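Local coordinates for protein sulfite reductase [ferredoxin] (Mycobacterium tuberculosis, PDB 1ZJ8) that catalyses the reduction of sulfite to sulfide with electrons from ferredoxin, using a siroheme and a [4Fe-4S] cluster, at residues 106-111 with 143-148; 189-194 with 347-352. All blocks are in the same frame, centred on the assembly; numbering follows the deposited sequence.

Overall arrangement
Contact 1 is buried, its centre about 12 Å from that of the chain, and pairs two neighbouring antiparallel strands of one five-stranded sheet, whose siroheme-facing side carries polar side chains aimed at the cofactor. Contact 2 lies at the surface, its centre about 24 Å from that of the chain, and joins two loops: 347-352, the tip of a hairpin in a different sheet, and 189-194, between strand 176-181 and helix 196-206. Contacts 1 and 2 share no strand or loop, and their centres are 30 Å apart. Regular backbone bonding and side-chain donors directed at the siroheme mark contact 1, whereas in contact 2 a leucine packs on backbone atoms and on the aliphatic part of a lysine.

Contact 1: 106-111 with 143-148; sequences MMRVRC and NVQYHW. With SRM (siroheme), chain E.
Met107 and Tyr146 form a hydrogen-bonded antiparallel pair, Tyr146 N to Met107 O (2.7 Å) and Met107 N to Tyr146 O (3.0 Å), the strand axes running at 159° and Arg108 facing Gln145 at the adjoining non-hydrogen-bonded pair. On the face of Met107 and Tyr146, Met107 CE lies 3.5 Å from Tyr146 CD2 and Val109 CG2 meets CE2 of the same ring, while the phenol OH reaches Leu124 O. The other face looks onto the siroheme. There Arg108 and Gln145 run side by side, guanidinium and amide nearly coplanar, and Gln145 OE1 is gripped by both NE (2.9 Å) and NH2 (3.1 Å) of Arg108. Both strands belong to a ferredoxin-like half domain; 144-149 is the middle strand of the five-stranded antiparallel sheet and 104-109 lies between it and strand 79-83. His147 NE2 gives a nearly straight bond to siroheme O2A (3.1 Å), whereas Gln145 NE2 makes a weak one to siroheme O1A. Siroheme O2B sits over one face of the Arg108 guanidinium, while NH1 of Arg108 is hydrogen-bonded to Ala171 O. Met106 CG, anti to the backbone N (chi1 -178°), lies against His147 NE2; a bend at chi2 (-81°) puts Met106 SD 3.5 Å from Gln145 CD.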
ATOM      1  N   MET A 106      16.699  -0.522  -1.183  1.00 42.59           N
ATOM      2  CA  MET A 106      15.474  -1.014  -0.597  1.00 41.41           C
ATOM      3  C   MET A 106      15.120  -2.276  -1.398  1.00 40.92           C
ATOM      4  O   MET A 106      15.171  -2.267  -2.637  1.00 40.70           O
ATOM      5  CB  MET A 106      14.354   0.021  -0.740  1.00 41.87           C
ATOM      6  CG  MET A 106      13.005  -0.392  -0.110  1.00 42.60           C
ATOM      7  SD  MET A 106      11.972  -1.523  -1.121  1.00 44.63           S
ATOM      8  CE  MET A 106      11.158  -0.334  -2.205  1.00 41.82           C
ATOM      9  N   MET A 107      14.776  -3.362  -0.709  1.00 39.90           N
ATOM     10  CA  MET A 107      14.276  -4.555  -1.388  1.00 39.26           C
ATOM     11  C   MET A 107      12.880  -4.934  -0.871  1.00 38.32           C
ATOM     12  O   MET A 107      12.658  -5.004   0.338  1.00 38.46           O
ATOM     13  CB  MET A 107      15.244  -5.713  -1.238  1.00 39.29           C
ATOM     14  CG  MET A 107      14.861  -6.906  -2.110  1.00 39.84           C
ATOM     15  SD  MET A 107      16.061  -8.275  -2.039  1.00 40.60           S
ATOM     16  CE  MET A 107      15.742  -8.939  -0.422  1.00 40.75           C
ATOM     17  N   ARG A 108      11.962  -5.182  -1.804  1.00 37.18           N
ATOM     18  CA  ARG A 108      10.534  -5.334  -1.517  1.00 36.60           C
ATOM     19  C   ARG A 108      10.098  -6.759  -1.804  1.00 36.11           C
ATOM     20  O   ARG A 108      10.197  -7.228  -2.938  1.00 35.73           O
ATOM     21  CB  ARG A 108       9.725  -4.365  -2.405  1.00 36.59           C
ATOM     22  CG  ARG A 108       8.195  -4.392  -2.211  1.00 36.43           C
ATOM     23  CD  ARG A 108       7.468  -3.397  -3.139  1.00 35.51           C
ATOM     24  NE  ARG A 108       7.731  -2.003  -2.776  1.00 33.75           N
ATOM     25  CZ  ARG A 108       7.217  -0.942  -3.401  1.00 34.10           C
ATOM     26  NH1 ARG A 108       6.398  -1.069  -4.439  1.00 35.49           N
ATOM     27  NH2 ARG A 108       7.510   0.274  -2.989  1.00 33.10           N
ATOM     28  N   VAL A 109       9.603  -7.441  -0.781  1.00 35.67           N
ATOM     29  CA  VAL A 109       9.155  -8.807  -0.948  1.00 35.57           C
ATOM     30  C   VAL A 109       7.681  -8.823  -1.305  1.00 35.23           C
ATOM     31  O   VAL A 109       6.865  -8.219  -0.612  1.00 35.09           O
ATOM     32  CB  VAL A 109       9.376  -9.642   0.319  1.00 35.84           C
ATOM     33  CG1 VAL A 109       9.018 -11.098   0.060  1.00 35.80           C
ATOM     34  CG2 VAL A 109      10.835  -9.523   0.792  1.00 36.77           C
ATOM     35  N   ARG A 110       7.355  -9.523  -2.393  1.00 34.85           N
ATOM     36  CA  ARG A 110       5.986  -9.635  -2.890  1.00 34.56           C
ATOM     37  C   ARG A 110       5.174 -10.652  -2.077  1.00 34.36           C
ATOM     38  O   ARG A 110       5.541 -11.837  -2.024  1.00 34.68           O
ATOM     39  CB  ARG A 110       6.043 -10.076  -4.343  1.00 34.58           C
ATOM     40  CG  ARG A 110       4.752  -9.944  -5.073  1.00 34.93           C
ATOM     41  CD  ARG A 110       4.708 -10.785  -6.333  1.00 34.61           C
ATOM     42  NE  ARG A 110       3.404 -10.598  -6.947  1.00 34.25           N
ATOM     43  CZ  ARG A 110       3.108  -9.626  -7.800  1.00 35.95           C
ATOM     44  NH1 ARG A 110       4.039  -8.780  -8.227  1.00 38.21           N
ATOM     45  NH2 ARG A 110       1.874  -9.513  -8.267  1.00 36.07           N
ATOM     46  N   CYS A 111       4.089 -10.195  -1.449  1.00 33.65           N
ATOM     47  CA  CYS A 111       3.245 -11.046  -0.622  1.00 33.55           C
ATOM     48  C   CYS A 111       1.769 -10.951  -1.000  1.00 33.52           C
ATOM     49  O   CYS A 111       0.938 -10.462  -0.215  1.00 33.47           O
ATOM     50  CB  CYS A 111       3.383 -10.643   0.838  1.00 33.69           C
ATOM     51  SG  CYS A 111       5.044 -10.704   1.463  1.00 34.28           S
ATOM     52  N   ASN A 143       3.131  -6.093   1.882  1.00 31.96           N
ATOM     53  CA  ASN A 143       4.545  -6.473   1.734  1.00 31.92           C
ATOM     54  C   ASN A 143       5.449  -6.121   2.947  1.00 31.74           C
ATOM     55  O   ASN A 143       5.079  -5.347   3.834  1.00 31.34           O
ATOM     56  CB  ASN A 143       5.116  -5.796   0.486  1.00 32.03           C
ATOM     57  CG  ASN A 143       4.460  -6.286  -0.794  1.00 33.08           C
ATOM     58  OD1 ASN A 143       4.003  -7.430  -0.861  1.00 32.60           O
ATOM     59  ND2 ASN A 143       4.414  -5.421  -1.819  1.00 32.78           N
ATOM     60  N   VAL A 144       6.634  -6.718   2.974  1.00 31.84           N
ATOM     61  CA  VAL A 144       7.721  -6.216   3.792  1.00 32.32           C
ATOM     62  C   VAL A 144       8.751  -5.621   2.885  1.00 32.54           C
ATOM     63  O   VAL A 144       8.920  -6.070   1.754  1.00 32.36           O
ATOM     64  CB  VAL A 144       8.440  -7.283   4.606  1.00 32.22           C
ATOM     65  CG1 VAL A 144       7.617  -7.660   5.795  1.00 33.19           C
ATOM     66  CG2 VAL A 144       8.747  -8.485   3.758  1.00 33.16           C
ATOM     67  N   GLN A 145       9.439  -4.614   3.405  1.00 33.02           N
ATOM     68  CA  GLN A 145      10.539  -3.988   2.718  1.00 33.66           C
ATOM     69  C   GLN A 145      11.759  -3.991   3.591  1.00 34.29           C
ATOM     70  O   GLN A 145      11.670  -3.702   4.804  1.00 34.34           O
ATOM     71  CB  GLN A 145      10.200  -2.546   2.391  1.00 33.52           C
ATOM     72  CG  GLN A 145       9.153  -2.397   1.345  1.00 32.81           C
ATOM     73  CD  GLN A 145       9.093  -0.994   0.810  1.00 33.35           C
ATOM     74  OE1 GLN A 145       8.574  -0.771  -0.262  1.00 32.13           O
ATOM     75  NE2 GLN A 145       9.637  -0.036   1.553  1.00 34.22           N
ATOM     76  N   TYR A 146      12.892  -4.307   2.965  1.00 35.20           N
ATOM     77  CA  TYR A 146      14.202  -4.315   3.620  1.00 36.00           C
ATOM     78  C   TYR A 146      14.938  -3.056   3.197  1.00 36.62           C
ATOM     79  O   TYR A 146      14.613  -2.499   2.160  1.00 37.27           O
ATOM     80  CB  TYR A 146      15.004  -5.515   3.139  1.00 36.56           C
ATOM     81  CG  TYR A 146      14.464  -6.895   3.482  1.00 36.56           C
ATOM     82  CD1 TYR A 146      14.355  -7.316   4.800  1.00 37.98           C
ATOM     83  CD2 TYR A 146      14.128  -7.806   2.478  1.00 37.11           C
ATOM     84  CE1 TYR A 146      13.905  -8.614   5.123  1.00 38.01           C
ATOM     85  CE2 TYR A 146      13.673  -9.112   2.779  1.00 37.44           C
ATOM     86  CZ  TYR A 146      13.568  -9.511   4.113  1.00 38.39           C
ATOM     87  OH  TYR A 146      13.125 -10.785   4.463  1.00 37.65           O
ATOM     88  N   HIS A 147      15.901  -2.587   3.987  1.00 37.22           N
ATOM     89  CA  HIS A 147      16.798  -1.498   3.545  1.00 37.83           C
ATOM     90  C   HIS A 147      18.260  -1.843   3.857  1.00 38.54           C
ATOM     91  O   HIS A 147      18.538  -2.896   4.444  1.00 38.77           O
ATOM     92  CB  HIS A 147      16.407  -0.176   4.194  1.00 37.66           C
ATOM     93  CG  HIS A 147      15.229   0.486   3.560  1.00 37.03           C
ATOM     94  ND1 HIS A 147      13.992   0.537   4.159  1.00 36.53           N
ATOM     95  CD2 HIS A 147      15.104   1.146   2.387  1.00 38.41           C
ATOM     96  CE1 HIS A 147      13.153   1.201   3.385  1.00 37.20           C
ATOM     97  NE2 HIS A 147      13.801   1.578   2.298  1.00 38.04           N
ATOM     98  N   TRP A 148      19.193  -0.977   3.456  1.00 39.25           N
ATOM     99  CA  TRP A 148      20.618  -1.261   3.646  1.00 40.19           C
ATOM    100  C   TRP A 148      21.049  -2.554   2.931  1.00 41.00           C
ATOM    101  O   TRP A 148      21.936  -3.269   3.416  1.00 41.27           O
ATOM    102  CB  TRP A 148      20.984  -1.371   5.156  1.00 40.45           C
ATOM    103  CG  TRP A 148      20.719  -0.113   5.934  1.00 40.68           C
ATOM    104  CD1 TRP A 148      19.687   0.128   6.808  1.00 40.87           C
ATOM    105  CD2 TRP A 148      21.487   1.087   5.881  1.00 40.80           C
ATOM    106  NE1 TRP A 148      19.772   1.416   7.300  1.00 40.79           N
ATOM    107  CE2 TRP A 148      20.871   2.021   6.750  1.00 40.97           C
ATOM    108  CE3 TRP A 148      22.641   1.467   5.185  1.00 40.68           C
ATOM    109  CZ2 TRP A 148      21.377   3.306   6.938  1.00 40.64           C
ATOM    110  CZ3 TRP A 148      23.138   2.737   5.368  1.00 40.59           C
ATOM    111  CH2 TRP A 148      22.508   3.646   6.237  1.00 40.66           C
TER
HETATM  112 FE   SRM E 557       4.591   3.968  -3.243  1.00 36.68          FE
HETATM  113  CHA SRM E 557       7.024   5.491  -5.094  1.00 39.33           C
HETATM  114  CHB SRM E 557       6.723   3.720  -0.672  1.00 37.03           C
HETATM  115  CHC SRM E 557       2.282   2.475  -1.501  1.00 31.66           C
HETATM  116  CHD SRM E 557       2.214   6.039  -4.656  1.00 36.19           C
HETATM  117  NA  SRM E 557       6.545   4.321  -3.011  1.00 38.55           N
HETATM  118  C1A SRM E 557       7.415   4.828  -3.912  1.00 39.78           C
HETATM  119  C2A SRM E 557       8.853   4.626  -3.544  1.00 40.69           C
HETATM  120  CMA SRM E 557       9.389   3.423  -4.258  1.00 40.05           C
HETATM  121  CDA SRM E 557       9.680   5.868  -3.728  1.00 42.56           C
HETATM  122  CEA SRM E 557      10.596   5.981  -4.906  1.00 44.84           C
HETATM  123  O3A SRM E 557      10.107   5.967  -6.040  1.00 47.29           O
HETATM  124  O4A SRM E 557      11.822   6.080  -4.754  1.00 46.66           O
HETATM  125  C3A SRM E 557       8.721   4.372  -2.081  1.00 40.44           C
HETATM  126  CAA SRM E 557       9.646   3.332  -1.545  1.00 40.25           C
HETATM  127  CBA SRM E 557      10.858   4.125  -1.134  1.00 41.43           C
HETATM  128  CCA SRM E 557      11.535   3.495   0.039  1.00 42.67           C
HETATM  129  O1A SRM E 557      10.834   3.021   0.958  1.00 41.33           O
HETATM  130  O2A SRM E 557      12.789   3.445   0.049  1.00 43.03           O
HETATM  131  C4A SRM E 557       7.265   4.103  -1.905  1.00 39.08           C
HETATM  132  NB  SRM E 557       4.583   3.107  -1.475  1.00 35.16           N
HETATM  133  C1B SRM E 557       5.522   3.028  -0.530  1.00 34.63           C
HETATM  134  C2B SRM E 557       5.181   2.144   0.636  1.00 33.18           C
HETATM  135  CMB SRM E 557       6.329   1.319   1.147  1.00 32.44           C
HETATM  136  CDB SRM E 557       4.714   3.030   1.742  1.00 33.03           C
HETATM  137  CEB SRM E 557       4.323   2.399   3.031  1.00 33.40           C
HETATM  138  O3B SRM E 557       4.978   2.561   4.083  1.00 33.18           O
HETATM  139  O4B SRM E 557       3.316   1.692   3.016  1.00 34.85           O
HETATM  140  C3B SRM E 557       4.033   1.368   0.027  1.00 32.49           C
HETATM  141  CAB SRM E 557       4.533   0.154  -0.713  1.00 32.29           C
HETATM  142  CBB SRM E 557       3.487  -0.914  -0.808  1.00 31.87           C
HETATM  143  CCB SRM E 557       3.938  -2.000  -1.741  1.00 31.13           C
HETATM  144  O1B SRM E 557       4.361  -3.069  -1.307  1.00 31.81           O
HETATM  145  O2B SRM E 557       3.867  -1.862  -2.958  1.00 33.57           O
HETATM  146  C4B SRM E 557       3.591   2.339  -1.035  1.00 33.82           C
HETATM  147  NC  SRM E 557       2.697   4.285  -3.020  1.00 33.63           N
HETATM  148  C1C SRM E 557       1.849   3.446  -2.391  1.00 31.18           C
HETATM  149  C2C SRM E 557       0.529   3.876  -2.405  1.00 32.91           C
HETATM  150  CDC SRM E 557      -0.641   3.386  -1.620  1.00 33.13           C
HETATM  151  CEC SRM E 557      -1.468   2.255  -2.093  1.00 32.44           C
HETATM  152  O3C SRM E 557      -1.091   1.570  -3.072  1.00 31.81           O
HETATM  153  O4C SRM E 557      -2.524   2.066  -1.474  1.00 32.69           O
HETATM  154  C3C SRM E 557       0.560   4.925  -3.274  1.00 33.32           C
HETATM  155  CAC SRM E 557      -0.709   5.655  -3.572  1.00 33.48           C
HETATM  156  CBC SRM E 557      -1.798   4.993  -4.389  1.00 32.83           C
HETATM  157  CCC SRM E 557      -1.431   5.086  -5.859  1.00 32.31           C
HETATM  158  O1C SRM E 557      -0.481   4.401  -6.326  1.00 28.39           O
HETATM  159  O2C SRM E 557      -2.099   5.888  -6.561  1.00 31.62           O
HETATM  160  C4C SRM E 557       1.855   5.113  -3.683  1.00 34.77           C
HETATM  161  ND  SRM E 557       4.569   5.217  -4.835  1.00 37.36           N
HETATM  162  C1D SRM E 557       3.555   6.062  -5.078  1.00 37.00           C
HETATM  163  C2D SRM E 557       4.021   7.112  -5.891  1.00 38.32           C
HETATM  164  CAD SRM E 557       3.122   7.864  -6.856  1.00 37.48           C
HETATM  165  CBD SRM E 557       3.020   7.376  -8.268  1.00 39.18           C
HETATM  166  CCD SRM E 557       2.068   7.959  -9.272  1.00 40.36           C
HETATM  167  O1D SRM E 557       1.159   7.208  -9.691  1.00 41.96           O
HETATM  168  O2D SRM E 557       2.181   9.151  -9.668  1.00 37.19           O
HETATM  169  C3D SRM E 557       5.363   6.861  -6.126  1.00 37.58           C
HETATM  170  CDD SRM E 557       6.163   7.429  -7.266  1.00 38.97           C
HETATM  171  CED SRM E 557       6.056   6.913  -8.684  1.00 39.54           C
HETATM  172  O3D SRM E 557       5.488   5.850  -8.939  1.00 39.68           O
HETATM  173  O4D SRM E 557       6.538   7.546  -9.634  1.00 38.84           O
HETATM  174  C4D SRM E 557       5.687   5.685  -5.469  1.00 38.45           C

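Contact 2: 189-194 with 347-352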
ATOM      1  N   LEU A 189     -16.139 -14.577   9.555  1.00 30.77           N
ATOM      2  CA  LEU A 189     -17.554 -14.872   9.691  1.00 31.34           C
ATOM      3  C   LEU A 189     -18.412 -14.013   8.744  1.00 31.85           C
ATOM      4  O   LEU A 189     -19.567 -14.355   8.468  1.00 32.14           O
ATOM      5  CB  LEU A 189     -18.030 -14.661  11.136  1.00 31.27           C
ATOM      6  CG  LEU A 189     -17.519 -15.650  12.196  1.00 31.38           C
ATOM      7  CD1 LEU A 189     -18.044 -15.290  13.565  1.00 30.46           C
ATOM      8  CD2 LEU A 189     -17.886 -17.095  11.851  1.00 30.98           C
ATOM      9  N   ASP A 190     -17.855 -12.924   8.224  1.00 32.15           N
ATOM     10  CA  ASP A 190     -18.639 -11.989   7.424  1.00 32.51           C
ATOM     11  C   ASP A 190     -18.229 -11.885   5.959  1.00 32.55           C
ATOM     12  O   ASP A 190     -18.763 -11.075   5.226  1.00 32.68           O
ATOM     13  CB  ASP A 190     -18.562 -10.627   8.093  1.00 32.89           C
ATOM     14  CG  ASP A 190     -18.832 -10.714   9.586  1.00 34.89           C
ATOM     15  OD1 ASP A 190     -19.444 -11.722  10.007  1.00 38.27           O
ATOM     16  OD2 ASP A 190     -18.431  -9.808  10.348  1.00 36.81           O
ATOM     17  N   GLU A 191     -17.301 -12.713   5.514  1.00 32.69           N
ATOM     18  CA  GLU A 191     -16.877 -12.652   4.124  1.00 32.93           C
ATOM     19  C   GLU A 191     -17.987 -13.220   3.233  1.00 32.47           C
ATOM     20  O   GLU A 191     -18.565 -14.264   3.532  1.00 31.98           O
ATOM     21  CB  GLU A 191     -15.530 -13.383   3.906  1.00 32.93           C
ATOM     22  CG  GLU A 191     -15.426 -14.780   4.557  1.00 34.44           C
ATOM     23  CD  GLU A 191     -14.263 -15.626   4.038  1.00 35.53           C
ATOM     24  OE1 GLU A 191     -13.094 -15.171   4.160  1.00 37.62           O
ATOM     25  OE2 GLU A 191     -14.519 -16.756   3.524  1.00 39.19           O
ATOM     26  N   VAL A 192     -18.296 -12.515   2.149  1.00 32.26           N
ATOM     27  CA  VAL A 192     -19.242 -13.030   1.154  1.00 31.97           C
ATOM     28  C   VAL A 192     -18.739 -14.346   0.568  1.00 31.28           C
ATOM     29  O   VAL A 192     -19.528 -15.267   0.364  1.00 31.11           O
ATOM     30  CB  VAL A 192     -19.503 -12.019  -0.009  1.00 32.52           C
ATOM     31  CG1 VAL A 192     -20.417 -12.657  -1.088  1.00 32.54           C
ATOM     32  CG2 VAL A 192     -20.105 -10.678   0.518  1.00 32.38           C
ATOM     33  N   LEU A 193     -17.437 -14.396   0.271  1.00 30.79           N
ATOM     34  CA  LEU A 193     -16.730 -15.633  -0.113  1.00 30.51           C
ATOM     35  C   LEU A 193     -15.177 -15.525   0.123  1.00 30.58           C
ATOM     36  O   LEU A 193     -14.675 -14.504   0.620  1.00 30.88           O
ATOM     37  CB  LEU A 193     -17.066 -16.013  -1.558  1.00 30.00           C
ATOM     38  CG  LEU A 193     -16.372 -15.285  -2.708  1.00 29.69           C
ATOM     39  CD1 LEU A 193     -16.812 -15.871  -4.018  1.00 28.67           C
ATOM     40  CD2 LEU A 193     -16.635 -13.811  -2.675  1.00 29.63           C
ATOM     41  N   ASP A 194     -14.425 -16.582  -0.202  1.00 30.11           N
ATOM     42  CA  ASP A 194     -12.962 -16.533  -0.139  1.00 29.66           C
ATOM     43  C   ASP A 194     -12.418 -16.602  -1.547  1.00 29.62           C
ATOM     44  O   ASP A 194     -12.344 -17.683  -2.132  1.00 29.66           O
ATOM     45  CB  ASP A 194     -12.362 -17.670   0.671  1.00 29.38           C
ATOM     46  CG  ASP A 194     -10.833 -17.602   0.727  1.00 29.68           C
ATOM     47  OD1 ASP A 194     -10.261 -16.585   0.301  1.00 29.25           O
ATOM     48  OD2 ASP A 194     -10.183 -18.551   1.208  1.00 29.90           O
ATOM     49  N   ARG A 347     -13.455 -14.210  16.191  1.00 30.86           N
ATOM     50  CA  ARG A 347     -13.778 -15.612  16.040  1.00 30.96           C
ATOM     51  C   ARG A 347     -13.820 -15.980  14.551  1.00 31.11           C
ATOM     52  O   ARG A 347     -14.249 -15.189  13.695  1.00 30.82           O
ATOM     53  CB  ARG A 347     -15.124 -15.913  16.708  1.00 30.63           C
ATOM     54  CG  ARG A 347     -15.568 -17.376  16.680  1.00 30.65           C
ATOM     55  CD  ARG A 347     -14.690 -18.307  17.521  1.00 31.03           C
ATOM     56  NE  ARG A 347     -14.770 -17.969  18.943  1.00 32.16           N
ATOM     57  CZ  ARG A 347     -13.970 -18.445  19.903  1.00 32.79           C
ATOM     58  NH1 ARG A 347     -13.010 -19.323  19.638  1.00 32.51           N
ATOM     59  NH2 ARG A 347     -14.136 -18.039  21.153  1.00 33.06           N
ATOM     60  N   LEU A 348     -13.389 -17.209  14.268  1.00 31.35           N
ATOM     61  CA  LEU A 348     -13.203 -17.688  12.913  1.00 31.47           C
ATOM     62  C   LEU A 348     -14.104 -18.871  12.591  1.00 31.53           C
ATOM     63  O   LEU A 348     -14.529 -19.600  13.497  1.00 31.07           O
ATOM     64  CB  LEU A 348     -11.744 -18.075  12.752  1.00 31.49           C
ATOM     65  CG  LEU A 348     -10.813 -16.897  13.019  1.00 31.66           C
ATOM     66  CD1 LEU A 348      -9.377 -17.318  12.749  1.00 32.53           C
ATOM     67  CD2 LEU A 348     -11.190 -15.720  12.159  1.00 31.56           C
ATOM     68  N   LYS A 349     -14.387 -19.041  11.293  1.00 31.60           N
ATOM     69  CA  LYS A 349     -15.104 -20.209  10.801  1.00 31.92           C
ATOM     70  C   LYS A 349     -14.463 -21.508  11.298  1.00 31.57           C
ATOM     71  O   LYS A 349     -15.179 -22.464  11.500  1.00 31.54           O
ATOM     72  CB  LYS A 349     -15.170 -20.192   9.272  1.00 32.28           C
ATOM     73  CG  LYS A 349     -16.097 -19.132   8.659  1.00 33.35           C
ATOM     74  CD  LYS A 349     -15.753 -18.840   7.151  1.00 34.14           C
ATOM     75  CE  LYS A 349     -16.085 -20.031   6.187  1.00 36.45           C
ATOM     76  NZ  LYS A 349     -15.228 -21.253   6.375  1.00 37.03           N
ATOM     77  N   ASN A 350     -13.128 -21.542  11.450  1.00 31.47           N
ATOM     78  CA  ASN A 350     -12.394 -22.637  12.126  1.00 31.62           C
ATOM     79  C   ASN A 350     -13.013 -23.025  13.465  1.00 31.09           C
ATOM     80  O   ASN A 350     -12.909 -24.163  13.923  1.00 31.20           O
ATOM     81  CB  ASN A 350     -10.956 -22.195  12.484  1.00 31.94           C
ATOM     82  CG  ASN A 350      -9.993 -22.323  11.346  1.00 34.01           C
ATOM     83  OD1 ASN A 350     -10.195 -23.120  10.426  1.00 39.28           O
ATOM     84  ND2 ASN A 350      -8.918 -21.546  11.397  1.00 34.61           N
ATOM     85  N   GLY A 351     -13.578 -22.033  14.133  1.00 30.15           N
ATOM     86  CA  GLY A 351     -13.833 -22.129  15.556  1.00 29.63           C
ATOM     87  C   GLY A 351     -12.681 -21.610  16.395  1.00 29.11           C
ATOM     88  O   GLY A 351     -12.839 -21.447  17.597  1.00 28.81           O
ATOM     89  N   LEU A 352     -11.529 -21.363  15.772  1.00 28.66           N
ATOM     90  CA  LEU A 352     -10.389 -20.789  16.466  1.00 28.70           C
ATOM     91  C   LEU A 352     -10.459 -19.250  16.455  1.00 28.61           C
ATOM     92  O   LEU A 352     -11.516 -18.670  16.216  1.00 28.65           O
ATOM     93  CB  LEU A 352      -9.082 -21.290  15.837  1.00 29.06           C
ATOM     94  CG  LEU A 352      -8.956 -22.813  15.778  1.00 29.25           C
ATOM     95  CD1 LEU A 352      -7.626 -23.224  15.126  1.00 29.46           C
ATOM     96  CD2 LEU A 352      -9.136 -23.432  17.163  1.00 28.46           C
TER
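Leu189 and Lys349 both hold CG beside the backbone N and anti to the carbonyl carbon (chi1 -69° and -71°), and the two side chains pass alongside one another, pointing opposite ways. The 347-352 segment is the tip of a beta hairpin between strands 344-347 and 353-357: a turn of the type I/III family with Lys349 and Asn350 at its corners, closed by Gly351 N to Leu348 O (2.7 Å), then a G1 bulge at Gly351, whose positive phi of 91° suits a glycine. Against this tip rests the loop that leads from strand 176-181 to helix 196-206, so the contact joins a region of the 4Fe-4S domain family to a ferredoxin-like half domain. The branched end of Leu189 does most of the touching. Its CG packs 3.6 Å from Arg347 O, CD2 reaches to 4.0 Å from Lys349 N and 4.2 Å from Lys349 CG, and CD1 comes near Arg347 CB. Branch carbons of Leu189 thus meet a peptide backbone and the aliphatic beginning of a lysine. Further along, Glu191 OE2 approaches Lys349 CD at 4.4 Å, but its distance of 5.4 Å from Lys349 NZ allows at most a long-range attraction; the other carboxylate oxygen, OE1, accepts from Gly186 N. Earlier in the same loop, Glu187 adds polar links to the hairpin, with a backbone bond to Lys349 and its OE1 bonded to Asn350 N. On the hairpin itself, Arg347 NH1, in a salt bridge with Asp399, also bonds to Gly351 O at 3.0 Å from above the carbonyl plane.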